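Local atomic coordinates of ABC transporter, substrate binding protein (Aeropyrum pernix, PDB entry 3EAF), a protein that probably binds a small-molecule substrate in the cleft between two lobes and delivers it to an ABC transporter in the cell membrane. Residues T14-D19 / L179-T184; L30-F35 / W298-A303; E66-F71 / I78-W83; K163-S168 / S373-A378. All coordinates share one frame; numbering follows the deposited sequence.

Contact 1 (T14-D19 / L179-T184); sequences TGPTSD and LPLRAT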
loop_
_atom_site.group_PDB
_atom_site.type_symbol
_atom_site.label_atom_id
_atom_site.label_comp_id
_atom_site.label_asym_id
_atom_site.label_seq_id
_atom_site.Cartn_x
_atom_site.Cartn_y
_atom_site.Cartn_z
ATOM N N THR A 14 15.507 -3.214 6.362
ATOM C CA THR A 14 16.895 -3.307 5.903
ATOM C C THR A 14 17.042 -3.887 4.495
ATOM O O THR A 14 18.142 -3.882 3.935
ATOM C CB THR A 14 17.753 -4.157 6.880
ATOM O OG1 THR A 14 17.097 -5.410 7.137
ATOM C CG2 THR A 14 17.985 -3.405 8.196
ATOM N N GLY A 15 15.944 -4.389 3.935
ATOM C CA GLY A 15 15.964 -5.036 2.617
ATOM C C GLY A 15 15.634 -4.137 1.432
ATOM O O GLY A 15 15.668 -2.908 1.546
ATOM N N PRO A 16 15.301 -4.748 0.277
ATOM C CA PRO A 16 15.139 -4.014 -0.984
ATOM C C PRO A 16 13.889 -3.127 -1.053
ATOM O O PRO A 16 13.766 -2.319 -1.982
ATOM C CB PRO A 16 15.058 -5.132 -2.023
ATOM C CG PRO A 16 14.474 -6.282 -1.271
ATOM C CD PRO A 16 15.074 -6.195 0.100
ATOM N N THR A 17 12.972 -3.282 -0.096
ATOM C CA THR A 17 11.801 -2.413 -0.027
ATOM C C THR A 17 11.817 -1.563 1.254
ATOM O O THR A 17 10.790 -1.007 1.648
ATOM C CB THR A 17 10.459 -3.189 -0.161
ATOM O OG1 THR A 17 10.257 -4.033 0.982
ATOM C CG2 THR A 17 10.401 -4.019 -1.463
ATOM N N SER A 18 12.989 -1.445 1.881
ATOM C CA SER A 18 13.131 -0.608 3.077
ATOM C C SER A 18 13.090 0.894 2.759
ATOM O O SER A 18 12.883 1.709 3.658
ATOM C CB SER A 18 14.377 -0.976 3.894
ATOM O OG SER A 18 15.561 -0.895 3.121
ATOM N N ASP A 19 13.278 1.251 1.485
ATOM C CA ASP A 19 13.056 2.628 1.023
ATOM C C ASP A 19 11.673 3.150 1.463
ATOM O O ASP A 19 11.534 4.316 1.849
ATOM C CB ASP A 19 13.262 2.770 -0.504
ATOM C CG ASP A 19 12.424 1.781 -1.342
ATOM O OD1 ASP A 19 11.645 0.974 -0.788
ATOM O OD2 ASP A 19 12.564 1.810 -2.587
ATOM N N LEU A 179 12.320 -3.764 -15.415
ATOM C CA LEU A 179 13.073 -2.923 -14.493
ATOM C C LEU A 179 13.202 -3.643 -13.151
ATOM O O LEU A 179 12.192 -3.895 -12.490
ATOM C CB LEU A 179 12.395 -1.561 -14.311
ATOM C CG LEU A 179 13.085 -0.583 -13.353
ATOM C CD1 LEU A 179 14.335 0.022 -13.979
ATOM C CD2 LEU A 179 12.104 0.505 -12.928
ATOM N N PRO A 180 14.440 -3.994 -12.757
ATOM C CA PRO A 180 14.636 -4.723 -11.507
ATOM C C PRO A 180 14.176 -3.927 -10.288
ATOM O O PRO A 180 14.277 -2.697 -10.273
ATOM C CB PRO A 180 16.154 -4.935 -11.459
ATOM C CG PRO A 180 16.588 -4.857 -12.900
ATOM C CD PRO A 180 15.720 -3.761 -13.450
ATOM N N LEU A 181 13.675 -4.631 -9.274
ATOM C CA LEU A 181 13.349 -4.002 -7.988
ATOM C C LEU A 181 14.579 -3.316 -7.383
ATOM O O LEU A 181 14.466 -2.258 -6.749
ATOM C CB LEU A 181 12.782 -5.040 -7.013
ATOM C CG LEU A 181 12.294 -4.582 -5.628
ATOM C CD1 LEU A 181 10.950 -3.840 -5.725
ATOM C CD2 LEU A 181 12.192 -5.779 -4.680
ATOM N N ARG A 182 15.747 -3.919 -7.592
ATOM C CA ARG A 182 17.016 -3.376 -7.103
ATOM C C ARG A 182 17.784 -2.678 -8.229
ATOM O O ARG A 182 19.014 -2.712 -8.266
ATOM C CB ARG A 182 17.881 -4.489 -6.503
ATOM C CG ARG A 182 17.266 -5.247 -5.339
ATOM C CD ARG A 182 17.940 -6.613 -5.196
ATOM N NE ARG A 182 17.287 -7.462 -4.198
ATOM C CZ ARG A 182 16.232 -8.239 -4.431
ATOM N NH1 ARG A 182 15.671 -8.288 -5.634
ATOM N NH2 ARG A 182 15.724 -8.968 -3.447
ATOM N N ALA A 183 17.046 -2.035 -9.131
ATOM C CA ALA A 183 17.612 -1.366 -10.298
ATOM C C ALA A 183 18.772 -0.428 -9.976
ATOM O O ALA A 183 18.696 0.374 -9.049
ATOM C CB ALA A 183 16.519 -0.593 -11.034
ATOM N N THR A 184 19.838 -0.536 -10.762
ATOM C CA THR A 184 20.907 0.458 -10.762
ATOM C C THR A 184 20.506 1.611 -11.683
ATOM O O THR A 184 19.517 1.512 -12.420
ATOM C CB THR A 184 22.230 -0.142 -11.278
ATOM O OG1 THR A 184 22.067 -0.549 -12.643
ATOM C CG2 THR A 184 22.656 -1.353 -10.440
HETATM O O HOH W 1 15.728 -2.295 -4.021
#
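Gly-15 O is gripped twice by Ser-18, through its backbone N at 3.1 Å and through OG at 2.6 Å, and the type I turn closed in this way presents Pro-16 to Leu-181 and Arg-182. The hydroxyl approaches in the carbonyl plane, at a C=O···OG angle of 147°, so the turn is fixed by a side-chain bond as well as a backbone one. Alongside the proline ring, the Arg-182 chain runs extended from CG to NE, and the two side chains lie next to each other pointing the same way. Pro-16 CB sits over one face of the guanidinium, while Pro-16 CG approaches Arg-182 NH2 at 3.7 Å, so one face of the cationic group is covered by carbon. Deeper in, Leu-181 holds CG anti to its backbone N (chi1 -176°) and brings CD2 against Pro-16 CB at 4.0 Å and Thr-17 CG2 at 4.1 Å. The Thr-17 hydroxyl is occupied differently, bonding to Asp-12 and Trp-83. No direct hydrogen bond joins the segments, but one water does: it donates to Pro-16 O at 2.8 Å and to Leu-181 O at 3.0 Å, satisfying both carbonyls with a single molecule. A glycerol, probably from the crystallisation liquor, lies near the Thr-17 side chain and may mark a pocket. The loop leading into helix 18-38 of one lobe thus meets the loop after strand 171-178 of the other, an interlobe contact in the two-lobed fold of periplasmic binding proteins.

Contact 2 (L30-F35 / W298-A303); sequences LAFKYF and WLLIKA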
loop_
_atom_site.group_PDB
_atom_site.type_symbol
_atom_site.label_atom_id
_atom_site.label_comp_id
_atom_site.label_asym_id
_atom_site.label_seq_id
_atom_site.Cartn_x
_atom_site.Cartn_y
_atom_site.Cartn_z
ATOM N N LEU A 30 4.375 3.763 16.116
ATOM C CA LEU A 30 3.699 4.956 16.631
ATOM C C LEU A 30 2.252 4.661 16.996
ATOM O O LEU A 30 1.793 5.049 18.065
ATOM C CB LEU A 30 3.740 6.104 15.625
ATOM C CG LEU A 30 4.958 7.027 15.610
ATOM C CD1 LEU A 30 4.703 8.136 14.601
ATOM C CD2 LEU A 30 5.262 7.599 17.002
ATOM N N ALA A 31 1.546 3.967 16.107
ATOM C CA ALA A 31 0.131 3.632 16.315
ATOM C C ALA A 31 -0.097 2.683 17.490
ATOM O O ALA A 31 -0.996 2.911 18.301
ATOM C CB ALA A 31 -0.482 3.061 15.039
ATOM N N PHE A 32 0.711 1.628 17.578
ATOM C CA PHE A 32 0.645 0.714 18.716
ATOM C C PHE A 32 0.836 1.465 20.039
ATOM O O PHE A 32 0.042 1.309 20.977
ATOM C CB PHE A 32 1.688 -0.394 18.591
ATOM C CG PHE A 32 1.294 -1.516 17.656
ATOM C CD1 PHE A 32 0.079 -2.191 17.814
ATOM C CD2 PHE A 32 2.164 -1.925 16.643
ATOM C CE1 PHE A 32 -0.277 -3.244 16.954
ATOM C CE2 PHE A 32 1.822 -2.979 15.772
ATOM C CZ PHE A 32 0.605 -3.639 15.931
ATOM N N LYS A 33 1.878 2.287 20.107
ATOM C CA LYS A 33 2.179 3.018 21.334
ATOM C C LYS A 33 1.082 4.036 21.640
ATOM O O LYS A 33 0.679 4.182 22.798
ATOM C CB LYS A 33 3.544 3.705 21.252
ATOM C CG LYS A 33 4.729 2.742 21.168
ATOM C CD LYS A 33 6.010 3.514 20.928
ATOM C CE LYS A 33 7.251 2.632 21.032
ATOM N NZ LYS A 33 8.473 3.481 20.968
ATOM N N TYR A 34 0.595 4.715 20.600
ATOM C CA TYR A 34 -0.448 5.736 20.737
ATOM C C TYR A 34 -1.730 5.177 21.315
ATOM O O TYR A 34 -2.183 5.638 22.364
ATOM C CB TYR A 34 -0.739 6.415 19.398
ATOM C CG TYR A 34 -1.777 7.522 19.456
ATOM C CD1 TYR A 34 -1.468 8.774 19.997
ATOM C CD2 TYR A 34 -3.063 7.321 18.963
ATOM C CE1 TYR A 34 -2.418 9.793 20.043
ATOM C CE2 TYR A 34 -4.024 8.334 19.006
ATOM C CZ TYR A 34 -3.695 9.565 19.540
ATOM O OH TYR A 34 -4.643 10.564 19.579
ATOM N N PHE A 35 -2.309 4.186 20.640
ATOM C CA PHE A 35 -3.599 3.647 21.056
ATOM C C PHE A 35 -3.518 2.880 22.379
ATOM O O PHE A 35 -4.450 2.945 23.192
ATOM C CB PHE A 35 -4.249 2.825 19.938
ATOM C CG PHE A 35 -4.636 3.650 18.730
ATOM C CD1 PHE A 35 -5.646 4.606 18.818
ATOM C CD2 PHE A 35 -3.985 3.473 17.511
ATOM C CE1 PHE A 35 -6.003 5.374 17.710
ATOM C CE2 PHE A 35 -4.340 4.236 16.389
ATOM C CZ PHE A 35 -5.343 5.187 16.493
ATOM N N TRP A 298 -4.399 1.048 13.018
ATOM C CA TRP A 298 -5.661 1.696 13.385
ATOM C C TRP A 298 -6.864 0.859 12.967
ATOM O O TRP A 298 -7.853 0.786 13.701
ATOM C CB TRP A 298 -5.772 3.087 12.756
ATOM C CG TRP A 298 -6.706 4.042 13.472
ATOM C CD1 TRP A 298 -7.604 3.747 14.471
ATOM C CD2 TRP A 298 -6.838 5.445 13.222
ATOM N NE1 TRP A 298 -8.267 4.890 14.865
ATOM C CE2 TRP A 298 -7.821 5.943 14.109
ATOM C CE3 TRP A 298 -6.218 6.336 12.328
ATOM C CZ2 TRP A 298 -8.204 7.291 14.125
ATOM C CZ3 TRP A 298 -6.595 7.683 12.357
ATOM C CH2 TRP A 298 -7.571 8.142 13.256
ATOM N N LEU A 299 -6.790 0.244 11.786
ATOM C CA LEU A 299 -7.856 -0.640 11.333
ATOM C C LEU A 299 -8.063 -1.785 12.325
ATOM O O LEU A 299 -9.196 -2.150 12.624
ATOM C CB LEU A 299 -7.574 -1.184 9.919
ATOM C CG LEU A 299 -8.658 -2.088 9.306
ATOM C CD1 LEU A 299 -9.929 -1.285 8.971
ATOM C CD2 LEU A 299 -8.136 -2.817 8.072
ATOM N N LEU A 300 -6.965 -2.350 12.826
ATOM C CA LEU A 300 -7.024 -3.374 13.868
ATOM C C LEU A 300 -7.694 -2.853 15.151
ATOM O O LEU A 300 -8.548 -3.533 15.734
ATOM C CB LEU A 300 -5.617 -3.909 14.174
ATOM C CG LEU A 300 -5.460 -4.882 15.341
ATOM C CD1 LEU A 300 -6.184 -6.197 15.056
ATOM C CD2 LEU A 300 -3.989 -5.120 15.647
ATOM N N ILE A 301 -7.301 -1.658 15.584
ATOM C CA ILE A 301 -7.884 -1.011 16.767
ATOM C C ILE A 301 -9.401 -0.894 16.639
ATOM O O ILE A 301 -10.139 -1.215 17.576
ATOM C CB ILE A 301 -7.286 0.413 17.004
ATOM C CG1 ILE A 301 -5.764 0.357 17.219
ATOM C CG2 ILE A 301 -8.000 1.140 18.150
ATOM C CD1 ILE A 301 -5.290 -0.669 18.222
ATOM N N LYS A 302 -9.860 -0.445 15.472
ATOM C CA LYS A 302 -11.294 -0.305 15.212
ATOM C C LYS A 302 -12.012 -1.656 15.287
ATOM O O LYS A 302 -13.126 -1.736 15.811
ATOM C CB LYS A 302 -11.543 0.414 13.876
ATOM C CG LYS A 302 -11.042 1.869 13.844
ATOM C CD LYS A 302 -12.147 2.905 14.080
ATOM C CE LYS A 302 -11.608 4.312 13.898
ATOM N NZ LYS A 302 -12.658 5.353 13.789
ATOM N N ALA A 303 -11.364 -2.713 14.792
ATOM C CA ALA A 303 -11.905 -4.074 14.902
ATOM C C ALA A 303 -12.079 -4.488 16.372
ATOM O O ALA A 303 -13.129 -4.986 16.756
ATOM C CB ALA A 303 -11.017 -5.076 14.163
#
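Phe-35 turns CG anti to its carbonyl carbon and Trp-298 turns CG anti to its backbone N (chi1 -157°), which brings the phenyl ring over a face of the indole. The approach is made by Phe-35 CZ, poised 3.2 Å from the indole plane toward its rim, with Trp-298 CD1 only 3.4 Å away. The planes are inclined by 38° and the phenyl and five-membered ring centroids are 4.4 Å apart, an oblique pairing. Ile-301, almost one turn further along its helix, fills in beside the same phenyl: CG1 reaches Phe-35 CD2 at 3.6 Å and CG2 lies over one ring face, whereas Tyr-34 CD2 covers the opposite face. Apart from this cluster, Leu-300 CD2 meets the Phe-32 ring at its edge. A serine in place of Trp-298 would probably open a gap at Phe-35 CZ and let the phenyl ring turn more freely. The short helical segments pass 10.5 Å apart at 35°, both running broadly the same way, and all the chemistry between them is apolar. Around this pair, helix 18-38 turns Phe-32 to stack on Tyr-52 of strand 47-56 and Tyr-34 onto helix 267-278, while Leu-300 of helix 288-304 rests on Leu-320 of helix 317-326.

Contact 3 (E66-F71 / I78-W83); sequences EYYREF and IAIIGW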
loop_
_atom_site.group_PDB
_atom_site.type_symbol
_atom_site.label_atom_id
_atom_site.label_comp_id
_atom_site.label_asym_id
_atom_site.label_seq_id
_atom_site.Cartn_x
_atom_site.Cartn_y
_atom_site.Cartn_z
ATOM N N GLU A 66 9.486 -18.135 8.656
ATOM C CA GLU A 66 10.076 -18.413 9.970
ATOM C C GLU A 66 9.475 -17.534 11.082
ATOM O O GLU A 66 9.117 -18.034 12.157
ATOM C CB GLU A 66 11.599 -18.273 9.910
ATOM C CG GLU A 66 12.280 -19.471 9.240
ATOM C CD GLU A 66 13.667 -19.166 8.698
ATOM O OE1 GLU A 66 14.117 -18.001 8.769
ATOM O OE2 GLU A 66 14.310 -20.109 8.188
ATOM N N TYR A 67 9.359 -16.233 10.816
ATOM C CA TYR A 67 8.753 -15.312 11.777
ATOM C C TYR A 67 7.253 -15.531 11.952
ATOM O O TYR A 67 6.716 -15.285 13.036
ATOM C CB TYR A 67 9.048 -13.857 11.415
ATOM C CG TYR A 67 10.491 -13.443 11.613
ATOM C CD1 TYR A 67 11.259 -13.970 12.652
ATOM C CD2 TYR A 67 11.088 -12.504 10.771
ATOM C CE1 TYR A 67 12.588 -13.583 12.838
ATOM C CE2 TYR A 67 12.404 -12.104 10.959
ATOM C CZ TYR A 67 13.150 -12.654 11.988
ATOM O OH TYR A 67 14.458 -12.263 12.177
ATOM N N TYR A 68 6.583 -15.995 10.899
ATOM C CA TYR A 68 5.168 -16.360 10.999
ATOM C C TYR A 68 4.959 -17.505 11.989
ATOM O O TYR A 68 4.080 -17.437 12.849
ATOM C CB TYR A 68 4.569 -16.758 9.644
ATOM C CG TYR A 68 3.134 -17.226 9.800
ATOM C CD1 TYR A 68 2.106 -16.302 10.008
ATOM C CD2 TYR A 68 2.808 -18.589 9.796
ATOM C CE1 TYR A 68 0.789 -16.716 10.186
ATOM C CE2 TYR A 68 1.478 -19.014 9.976
ATOM C CZ TYR A 68 0.480 -18.070 10.169
ATOM O OH TYR A 68 -0.831 -18.455 10.339
ATOM N N ARG A 69 5.767 -18.556 11.847
ATOM C CA ARG A 69 5.713 -19.688 12.762
ATOM C C ARG A 69 6.024 -19.251 14.201
ATOM O O ARG A 69 5.348 -19.678 15.122
ATOM C CB ARG A 69 6.609 -20.841 12.288
ATOM C CG ARG A 69 6.093 -21.522 11.005
ATOM C CD ARG A 69 6.839 -22.818 10.660
ATOM N NE ARG A 69 8.270 -22.602 10.429
ATOM C CZ ARG A 69 8.815 -22.313 9.247
ATOM N NH1 ARG A 69 8.059 -22.194 8.156
ATOM N NH2 ARG A 69 10.127 -22.139 9.155
ATOM N N GLU A 70 7.006 -18.363 14.368
ATOM C CA GLU A 70 7.318 -17.763 15.669
ATOM C C GLU A 70 6.135 -16.978 16.251
ATOM O O GLU A 70 5.778 -17.166 17.416
ATOM C CB GLU A 70 8.557 -16.857 15.584
ATOM C CG GLU A 70 8.921 -16.195 16.921
ATOM C CD GLU A 70 10.186 -15.342 16.873
ATOM O OE1 GLU A 70 10.470 -14.712 15.832
ATOM O OE2 GLU A 70 10.893 -15.280 17.902
ATOM N N PHE A 71 5.543 -16.093 15.449
ATOM C CA PHE A 71 4.354 -15.344 15.872
ATOM C C PHE A 71 3.261 -16.292 16.377
ATOM O O PHE A 71 2.704 -16.081 17.454
ATOM C CB PHE A 71 3.784 -14.488 14.725
ATOM C CG PHE A 71 4.603 -13.269 14.376
ATOM C CD1 PHE A 71 5.440 -12.662 15.307
ATOM C CD2 PHE A 71 4.492 -12.697 13.108
ATOM C CE1 PHE A 71 6.175 -11.521 14.968
ATOM C CE2 PHE A 71 5.222 -11.564 12.758
ATOM C CZ PHE A 71 6.066 -10.973 13.689
ATOM N N ILE A 78 -2.993 -13.179 17.547
ATOM C CA ILE A 78 -4.334 -13.278 16.960
ATOM C C ILE A 78 -4.458 -12.381 15.731
ATOM O O ILE A 78 -5.488 -12.373 15.053
ATOM C CB ILE A 78 -5.480 -12.949 17.979
ATOM C CG1 ILE A 78 -5.294 -11.561 18.607
ATOM C CG2 ILE A 78 -5.575 -14.034 19.059
ATOM C CD1 ILE A 78 -6.540 -11.034 19.292
ATOM N N ALA A 79 -3.400 -11.620 15.465
ATOM C CA ALA A 79 -3.353 -10.723 14.318
ATOM C C ALA A 79 -1.904 -10.421 13.953
ATOM O O ALA A 79 -1.025 -10.452 14.813
ATOM C CB ALA A 79 -4.121 -9.421 14.612
ATOM N N ILE A 80 -1.670 -10.153 12.670
ATOM C CA ILE A 80 -0.362 -9.736 12.176
ATOM C C ILE A 80 -0.521 -8.526 11.273
ATOM O O ILE A 80 -1.389 -8.501 10.386
ATOM C CB ILE A 80 0.363 -10.866 11.390
ATOM C CG1 ILE A 80 0.709 -12.029 12.325
ATOM C CG2 ILE A 80 1.642 -10.334 10.720
ATOM C CD1 ILE A 80 1.058 -13.337 11.594
ATOM N N ILE A 81 0.313 -7.523 11.525
ATOM C CA ILE A 81 0.458 -6.376 10.647
ATOM C C ILE A 81 1.644 -6.701 9.756
ATOM O O ILE A 81 2.794 -6.709 10.216
ATOM C CB ILE A 81 0.691 -5.073 11.456
ATOM C CG1 ILE A 81 -0.453 -4.847 12.467
ATOM C CG2 ILE A 81 0.910 -3.860 10.523
ATOM C CD1 ILE A 81 -1.842 -4.598 11.853
ATOM N N GLY A 82 1.358 -7.002 8.490
ATOM C CA GLY A 82 2.360 -7.565 7.591
ATOM C C GLY A 82 2.850 -6.652 6.485
ATOM O O GLY A 82 2.578 -5.448 6.486
ATOM N N TRP A 83 3.561 -7.245 5.525
ATOM C CA TRP A 83 4.287 -6.476 4.523
ATOM C C TRP A 83 4.135 -7.007 3.076
ATOM O O TRP A 83 3.171 -6.662 2.394
ATOM C CB TRP A 83 5.765 -6.310 4.939
ATOM C CG TRP A 83 6.571 -5.462 3.992
ATOM C CD1 TRP A 83 7.544 -5.886 3.126
ATOM C CD2 TRP A 83 6.449 -4.044 3.796
ATOM N NE1 TRP A 83 8.038 -4.816 2.404
ATOM C CE2 TRP A 83 7.385 -3.676 2.802
ATOM C CE3 TRP A 83 5.639 -3.051 4.368
ATOM C CZ2 TRP A 83 7.531 -2.353 2.362
ATOM C CZ3 TRP A 83 5.788 -1.732 3.930
ATOM C CH2 TRP A 83 6.724 -1.400 2.932
#
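Ile-80 is the residue of 78-83 that meets Tyr-68 and Phe-71, and backbone bonds of Ile-78, Ala-79 and Ile-80 tie the strand into the sheet. Ile-78 bonds through its backbone to Asn-6 and Thr-101, on the neighbouring strands, Ala-79 follows with a backbone bond to Gly-8, and Ile-80 with one to Thr-101. At Ile-80 the side chain points toward the helix, with CG1 anti to the carbonyl carbon (chi1 -66°) and the chain then reaching outward to CD1. That methyl does most of the touching. It comes to the edge of the Tyr-68 ring, close to the ring plane, at 3.5 Å from Tyr-68 CD1 and 3.7 Å from Tyr-68 CE1, the two side chains crossing at about a right angle. Phe-71 meets it obliquely: Phe-71 CD2 is 3.8 Å from Ile-80 CD1 and 3.9 Å from Ile-80 CG1. Ile-81 turns away from the helix, to pack against Tyr-24 and Phe-32 of helix 18-38, and after Gly-82 the strand gives way to Trp-83, which packs edge-to-face with Tyr-24 and Trp-233. The helix 61-74 links strand 47-56 to strand 79-82 across 3-11, which lies between them in the sheet, a beta-alpha-beta crossover. Between the segments there is carbon alone: one methyl set against two aromatic rings joins helix and strand by apolar contact, while the polar end of Tyr-68 is satisfied away from the strand, by Asp-98 of helix 85-98.

Contact 4 (K163-S168 / S373-A378); sequences KKAAPS and SQVDCA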
loop_
_atom_site.group_PDB
_atom_site.type_symbol
_atom_site.label_atom_id
_atom_site.label_comp_id
_atom_site.label_asym_id
_atom_site.label_seq_id
_atom_site.Cartn_x
_atom_site.Cartn_y
_atom_site.Cartn_z
ATOM N N LYS A 163 -3.348 -4.796 -18.569
ATOM C CA LYS A 163 -3.422 -5.218 -19.977
ATOM C C LYS A 163 -4.857 -5.485 -20.436
ATOM O O LYS A 163 -5.233 -5.124 -21.554
ATOM C CB LYS A 163 -2.529 -6.438 -20.242
ATOM C CG LYS A 163 -1.032 -6.129 -20.236
ATOM C CD LYS A 163 -0.200 -7.405 -20.284
ATOM C CE LYS A 163 1.271 -7.098 -20.118
ATOM N NZ LYS A 163 2.154 -8.242 -20.479
ATOM N N LYS A 164 -5.658 -6.096 -19.567
ATOM C CA LYS A 164 -7.050 -6.410 -19.897
ATOM C C LYS A 164 -7.917 -5.152 -19.966
ATOM O O LYS A 164 -8.725 -5.005 -20.886
ATOM C CB LYS A 164 -7.632 -7.430 -18.907
ATOM C CG LYS A 164 -9.026 -7.956 -19.272
ATOM C CD LYS A 164 -9.355 -9.222 -18.483
ATOM C CE LYS A 164 -10.794 -9.693 -18.724
ATOM N NZ LYS A 164 -11.096 -9.857 -20.169
ATOM N N ALA A 165 -7.731 -4.249 -19.004
ATOM C CA ALA A 165 -8.519 -3.018 -18.909
ATOM C C ALA A 165 -8.086 -1.944 -19.903
ATOM O O ALA A 165 -8.892 -1.095 -20.285
ATOM C CB ALA A 165 -8.455 -2.460 -17.494
ATOM N N ALA A 166 -6.816 -1.983 -20.309
ATOM C CA ALA A 166 -6.213 -0.908 -21.102
ATOM C C ALA A 166 -7.000 -0.482 -22.362
ATOM O O ALA A 166 -7.224 0.714 -22.551
ATOM C CB ALA A 166 -4.743 -1.226 -21.446
ATOM N N PRO A 167 -7.422 -1.448 -23.217
ATOM C CA PRO A 167 -8.190 -1.056 -24.403
ATOM C C PRO A 167 -9.422 -0.223 -24.065
ATOM O O PRO A 167 -9.649 0.809 -24.699
ATOM C CB PRO A 167 -8.594 -2.402 -25.019
ATOM C CG PRO A 167 -7.512 -3.341 -24.578
ATOM C CD PRO A 167 -7.214 -2.912 -23.176
ATOM N N SER A 168 -10.186 -0.642 -23.055
ATOM C CA SER A 168 -11.414 0.059 -22.671
ATOM C C SER A 168 -11.144 1.433 -22.054
ATOM O O SER A 168 -12.055 2.257 -21.926
ATOM C CB SER A 168 -12.281 -0.807 -21.746
ATOM O OG SER A 168 -11.739 -0.904 -20.437
ATOM N N SER A 373 -16.813 2.103 -13.531
ATOM C CA SER A 373 -17.537 1.106 -12.743
ATOM C C SER A 373 -17.578 -0.279 -13.401
ATOM O O SER A 373 -17.608 -1.298 -12.710
ATOM C CB SER A 373 -18.962 1.591 -12.468
ATOM O OG SER A 373 -18.948 2.840 -11.792
ATOM N N GLN A 374 -17.572 -0.307 -14.731
ATOM C CA GLN A 374 -17.751 -1.552 -15.480
ATOM C C GLN A 374 -16.469 -2.387 -15.567
ATOM O O GLN A 374 -16.505 -3.546 -15.983
ATOM C CB GLN A 374 -18.354 -1.271 -16.875
ATOM C CG GLN A 374 -17.562 -0.277 -17.758
ATOM C CD GLN A 374 -18.429 0.489 -18.774
ATOM O OE1 GLN A 374 -19.553 0.092 -19.095
ATOM N NE2 GLN A 374 -17.888 1.592 -19.289
ATOM N N VAL A 375 -15.345 -1.798 -15.158
ATOM C CA VAL A 375 -14.041 -2.457 -15.239
ATOM C C VAL A 375 -13.761 -3.177 -13.923
ATOM O O VAL A 375 -13.543 -2.543 -12.883
ATOM C CB VAL A 375 -12.909 -1.451 -15.550
ATOM C CG1 VAL A 375 -11.577 -2.173 -15.710
ATOM C CG2 VAL A 375 -13.239 -0.632 -16.800
ATOM N N ASP A 376 -13.789 -4.504 -13.969
ATOM C CA ASP A 376 -13.599 -5.308 -12.770
ATOM C C ASP A 376 -12.121 -5.661 -12.586
ATOM O O ASP A 376 -11.719 -6.824 -12.715
ATOM C CB ASP A 376 -14.473 -6.559 -12.815
ATOM C CG ASP A 376 -14.782 -7.109 -11.431
ATOM O OD1 ASP A 376 -14.114 -6.728 -10.444
ATOM O OD2 ASP A 376 -15.701 -7.939 -11.330
ATOM N N CYS A 377 -11.328 -4.633 -12.291
ATOM C CA CYS A 377 -9.880 -4.746 -12.115
ATOM C C CYS A 377 -9.490 -5.867 -11.154
ATOM O O CYS A 377 -8.598 -6.671 -11.451
ATOM C CB CYS A 377 -9.313 -3.424 -11.593
ATOM S SG CYS A 377 -10.198 -1.950 -12.140
ATOM N N ALA A 378 -10.164 -5.907 -10.007
ATOM C CA ALA A 378 -9.885 -6.877 -8.955
ATOM C C ALA A 378 -10.049 -8.305 -9.449
ATOM O O ALA A 378 -9.121 -9.107 -9.354
ATOM C CB ALA A 378 -10.786 -6.627 -7.756
#
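Val-375 directs its CB at Ala-165 of helix 159-165, and its two methyls divide the work there. From CB, CG1 stands anti to the backbone N (chi1 -177°) and runs up against Ala-165 CB at 3.6 Å, a methyl-to-methyl contact at the point where the two backbones come nearest, Ala-165 CA and Val-375 CA being 6.7 Å apart. The other branch, CG2, lies anti to the carbonyl carbon and comes within 3.9 Å of Ser-168 OG, touching a hydroxyl whose hydrogen is already engaged: Ser-168 OG donates to Ala-165 O at 2.9 Å. The donor comes at a C=O···OG angle of 136°, tilted 15° from the carbonyl plane, and the bond ties OG back to the turn from which the Ala-165 methyl projects. Beyond Val-375 the chain folds into an inverse gamma turn centred on Asp-376, with a weak Cys-377 N to Val-375 O bond of 3.1 Å, and Asp-376 then serves as the N-cap of helix 377-382. The C-terminal part of the chain is thereby laid against helix 159-165, which belongs to the connection between neighbouring parallel strands 142-148 and 171-178 of the second lobe. Helix 124-139 backs both segments, since Cys-129 touches Ala-165 as well as Cys-377. Toward the surface, Lys-164 makes a cation-pi contact with Tyr-380 in the helix that Asp-376 caps.

Overall arrangement
Contacts 2 and 3 are buried in the first lobe, on the two sides of one sheet: helix 61-74 packs on strand 79-82 in contact 3, while Phe-32 and Leu-300 of contact 2 reach Ile-81 and Ala-79 on that strand. Both are wholly apolar, and contact 2 buries the larger area. Contact 1 shares helix 18-38 with contact 2 but lies at its start, partly buried between the lobes, where a water bridge and a guanidinium join the carbon contacts; Thr-17 also links it to Trp-83 of contact 3. Contact 4 belongs to the second lobe, about 35 Å from contact 2 between centres, a small contact reaching the surface at Ser-168.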